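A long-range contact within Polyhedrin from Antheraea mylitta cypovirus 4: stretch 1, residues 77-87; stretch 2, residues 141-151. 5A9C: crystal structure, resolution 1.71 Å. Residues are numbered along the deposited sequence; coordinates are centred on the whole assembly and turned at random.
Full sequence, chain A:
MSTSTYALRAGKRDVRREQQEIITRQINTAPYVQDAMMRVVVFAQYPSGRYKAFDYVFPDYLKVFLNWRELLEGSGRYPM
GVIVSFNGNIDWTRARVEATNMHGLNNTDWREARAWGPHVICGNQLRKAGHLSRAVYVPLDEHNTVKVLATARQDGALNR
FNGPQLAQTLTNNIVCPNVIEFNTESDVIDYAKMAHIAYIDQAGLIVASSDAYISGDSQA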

# COMPACT_ATOMS: atom_id res chain seq x y z
N ARG A 77 7.48 -3.99 24.54
CA ARG A 77 8.90 -3.64 24.50
C ARG A 77 9.37 -3.34 23.08
O ARG A 77 8.89 -3.93 22.12
N TYR A 78 10.33 -2.43 22.98
CA TYR A 78 10.95 -2.09 21.71
C TYR A 78 12.14 -3.01 21.43
O TYR A 78 12.82 -3.44 22.36
N PRO A 79 12.38 -3.33 20.15
CA PRO A 79 13.48 -4.23 19.77
C PRO A 79 14.88 -3.65 19.97
O PRO A 79 15.08 -2.44 19.85
N MET A 80 15.83 -4.52 20.28
CA MET A 80 17.24 -4.15 20.40
C MET A 80 17.83 -3.82 19.03
O MET A 80 18.78 -3.05 18.91
N GLY A 81 17.25 -4.41 17.99
CA GLY A 81 17.77 -4.27 16.65
C GLY A 81 17.05 -5.21 15.71
O GLY A 81 16.16 -5.95 16.13
N VAL A 82 17.43 -5.17 14.44
CA VAL A 82 16.85 -6.05 13.44
C VAL A 82 17.92 -6.72 12.59
O VAL A 82 18.99 -6.16 12.35
N ILE A 83 17.63 -7.93 12.14
CA ILE A 83 18.42 -8.58 11.11
C ILE A 83 17.61 -8.48 9.84
O ILE A 83 16.49 -8.99 9.77
N VAL A 84 18.15 -7.79 8.84
CA VAL A 84 17.46 -7.65 7.57
C VAL A 84 18.06 -8.64 6.57
O VAL A 84 19.25 -8.58 6.25
N SER A 85 17.22 -9.56 6.11
CA SER A 85 17.65 -10.63 5.22
C SER A 85 17.16 -10.37 3.79
O SER A 85 15.95 -10.30 3.55
N PHE A 86 18.10 -10.23 2.86
CA PHE A 86 17.77 -9.99 1.45
C PHE A 86 18.00 -11.26 0.65
O PHE A 86 19.10 -11.83 0.68
N ASN A 87 17.00 -11.71 -0.10
CA ASN A 87 17.15 -12.95 -0.86
C ASN A 87 16.53 -12.90 -2.25
O ASN A 87 15.40 -12.45 -2.43
N ASP A 141 17.43 1.98 18.66
CA ASP A 141 17.07 2.50 19.97
C ASP A 141 15.60 2.90 19.95
O ASP A 141 14.96 2.86 18.91
N GLU A 142 15.07 3.26 21.11
CA GLU A 142 13.63 3.46 21.26
C GLU A 142 13.05 4.41 20.22
O GLU A 142 13.62 5.47 19.94
N HIS A 143 11.93 4.01 19.64
CA HIS A 143 11.17 4.83 18.70
C HIS A 143 11.78 4.93 17.30
O HIS A 143 11.17 5.51 16.40
N ASN A 144 12.97 4.37 17.11
CA ASN A 144 13.51 4.23 15.77
C ASN A 144 12.47 3.56 14.87
O ASN A 144 11.66 2.77 15.35
N THR A 145 12.49 3.88 13.59
CA THR A 145 11.70 3.14 12.61
C THR A 145 12.63 2.54 11.57
O THR A 145 13.81 2.89 11.51
N VAL A 146 12.11 1.62 10.76
CA VAL A 146 12.94 0.92 9.79
C VAL A 146 12.41 1.06 8.36
O VAL A 146 11.22 0.90 8.11
N LYS A 147 13.32 1.38 7.44
CA LYS A 147 12.99 1.49 6.02
C LYS A 147 13.86 0.53 5.23
O LYS A 147 15.07 0.46 5.45
N VAL A 148 13.25 -0.23 4.33
CA VAL A 148 14.00 -1.14 3.48
C VAL A 148 13.60 -0.97 2.02
O VAL A 148 12.43 -0.81 1.70
N LEU A 149 14.60 -1.00 1.14
CA LEU A 149 14.37 -1.01 -0.30
C LEU A 149 15.11 -2.16 -0.96
O LEU A 149 16.31 -2.33 -0.77
N ALA A 150 14.38 -2.95 -1.75
CA ALA A 150 15.00 -4.01 -2.53
C ALA A 150 14.36 -4.07 -3.91
O ALA A 150 13.14 -4.05 -4.04
N THR A 151 15.19 -4.12 -4.95
CA THR A 151 14.69 -4.14 -6.31
C THR A 151 15.31 -5.26 -7.13
O THR A 151 16.47 -5.64 -6.90

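Strands 81-87 and 145-151 run almost parallel, their directions only 9° apart, but their axes come no closer than 9.1 Å. That gap is too wide for backbone pairing, so side chains must fill it. Alternation along each strand decides which do: V82, V84 and F86 point toward V146, V148 and A150, while the residues between them contribute little or nothing.

The filling changes with position. V82 (chi1 m) meets V146 (t) loosely, CG2 of V82 lying 4.4 Å from CG2 of V146. Two residues on, V84 and V148, both t, come slightly nearer, with V84 CG1 4.2 Å from V148 CG2. Branched at CB, valine presents a short, broad knob, well suited to a buried strand. At the far end the sizes become unequal: F86 (m, chi2 87°) reaches across with a large ring, and A150 answers with a single methyl. F86 CD2 lies 4.0 Å from A150 CB, which sits at the ring edge together with the backbone oxygen of L149. The ring also leans on the preceding valine, F86 CE2 to V148 CG1 being 3.7 Å. The small alanine thus pairs with the bulky phenylalanine, and the backbones here approach more closely than at either valine pair.

Before the strands begin, Y78 (t, chi2 87°) makes the most extensive contact, laying its ring along the type II turn D141-N144. E142 CA sits over one face in a CH-pi contact, 4.1 Å from the ring centroid, and E142 and H143 direct their own side chains away, leaving the backbone to meet the aromatic surface. The phenol suits this place because its tip is polar: Y78 OH donates a very short 2.3 Å hydrogen bond to N144 O. Within the turn, D141 N donates to N144 OD1 at 3.1 Å, tying the asparagine side chain back to the start of the loop.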

# COMPACT_ATOMS: atom_id res chain seq x y z
CB ARG A 77 9.76 -4.75 25.10
CG ARG A 77 9.70 -4.85 26.62
CD ARG A 77 10.89 -5.63 27.14
NE ARG A 77 10.76 -5.98 28.55
CZ ARG A 77 11.27 -7.08 29.08
NH1 ARG A 77 11.95 -7.93 28.33
NH2 ARG A 77 11.10 -7.34 30.37
CB TYR A 78 11.39 -0.63 21.70
CG TYR A 78 11.80 -0.13 20.33
CD1 TYR A 78 10.86 0.40 19.45
CD2 TYR A 78 13.12 -0.19 19.92
CE1 TYR A 78 11.23 0.85 18.20
CE2 TYR A 78 13.50 0.26 18.67
CZ TYR A 78 12.55 0.77 17.81
OH TYR A 78 12.93 1.22 16.57
CB PRO A 79 13.22 -4.48 18.28
CG PRO A 79 12.43 -3.30 17.83
CD PRO A 79 11.57 -2.93 18.99
CB MET A 80 18.04 -5.30 21.00
CG MET A 80 17.61 -5.70 22.40
SD MET A 80 18.07 -7.40 22.79
CE MET A 80 19.82 -7.38 22.40
CB VAL A 82 15.87 -5.31 12.49
CG1 VAL A 82 14.62 -4.89 13.24
CG2 VAL A 82 16.55 -4.11 11.83
CB ILE A 83 18.71 -10.06 11.42
CG1 ILE A 83 19.52 -10.21 12.71
CG2 ILE A 83 19.44 -10.72 10.26
CD1 ILE A 83 18.71 -10.04 13.98
CB VAL A 84 17.54 -6.22 7.01
CG1 VAL A 84 16.72 -6.11 5.73
CG2 VAL A 84 17.01 -5.23 8.04
CB SER A 85 17.11 -11.97 5.72
OG SER A 85 17.43 -13.03 4.84
CB PHE A 86 18.68 -8.90 0.87
CG PHE A 86 18.45 -7.52 1.44
CD1 PHE A 86 19.11 -7.12 2.59
CD2 PHE A 86 17.62 -6.62 0.79
CE1 PHE A 86 18.92 -5.84 3.10
CE2 PHE A 86 17.42 -5.35 1.30
CZ PHE A 86 18.08 -4.96 2.46
CB ASN A 87 16.58 -14.14 -0.07
CG ASN A 87 17.07 -14.18 1.37
OD1 ASN A 87 18.05 -14.84 1.69
ND2 ASN A 87 16.39 -13.45 2.24
CB ASP A 141 17.98 3.66 20.39
CG ASP A 141 17.94 4.83 19.42
OD1 ASP A 141 16.85 5.14 18.90
OD2 ASP A 141 19.01 5.43 19.19
CB GLU A 142 13.29 3.94 22.68
CG GLU A 142 11.80 3.94 22.98
CD GLU A 142 11.50 4.29 24.43
OE1 GLU A 142 12.46 4.52 25.20
OE2 GLU A 142 10.31 4.33 24.79
CB HIS A 143 10.90 6.22 19.28
CG HIS A 143 9.99 6.20 20.47
ND1 HIS A 143 9.43 5.04 20.96
CD2 HIS A 143 9.54 7.20 21.27
CE1 HIS A 143 8.67 5.33 22.01
NE2 HIS A 143 8.73 6.63 22.21
CB ASN A 144 14.79 3.37 15.78
CG ASN A 144 16.06 4.19 15.66
OD1 ASN A 144 17.07 3.88 16.29
ND2 ASN A 144 16.01 5.24 14.85
CB THR A 145 10.63 4.02 11.93
OG1 THR A 145 11.22 5.26 11.51
CG2 THR A 145 9.48 4.30 12.88
CB VAL A 146 13.07 -0.58 10.13
CG1 VAL A 146 13.85 -1.30 9.05
CG2 VAL A 146 13.72 -0.76 11.50
CB LYS A 147 13.22 2.91 5.53
CG LYS A 147 12.22 3.93 6.05
CD LYS A 147 12.71 5.35 5.80
CE LYS A 147 13.02 5.60 4.33
NZ LYS A 147 13.65 6.94 4.14
CB VAL A 148 13.78 -2.62 3.88
CG1 VAL A 148 14.62 -3.54 3.01
CG2 VAL A 148 14.12 -2.82 5.36
CB LEU A 149 14.82 0.31 -0.93
CG LEU A 149 14.82 0.32 -2.46
CD1 LEU A 149 13.41 0.16 -3.00
CD2 LEU A 149 15.46 1.58 -3.01
CB ALA A 150 14.86 -5.35 -1.82
CB THR A 151 14.95 -2.80 -7.03
OG1 THR A 151 16.34 -2.47 -6.95
CG2 THR A 151 14.13 -1.68 -6.39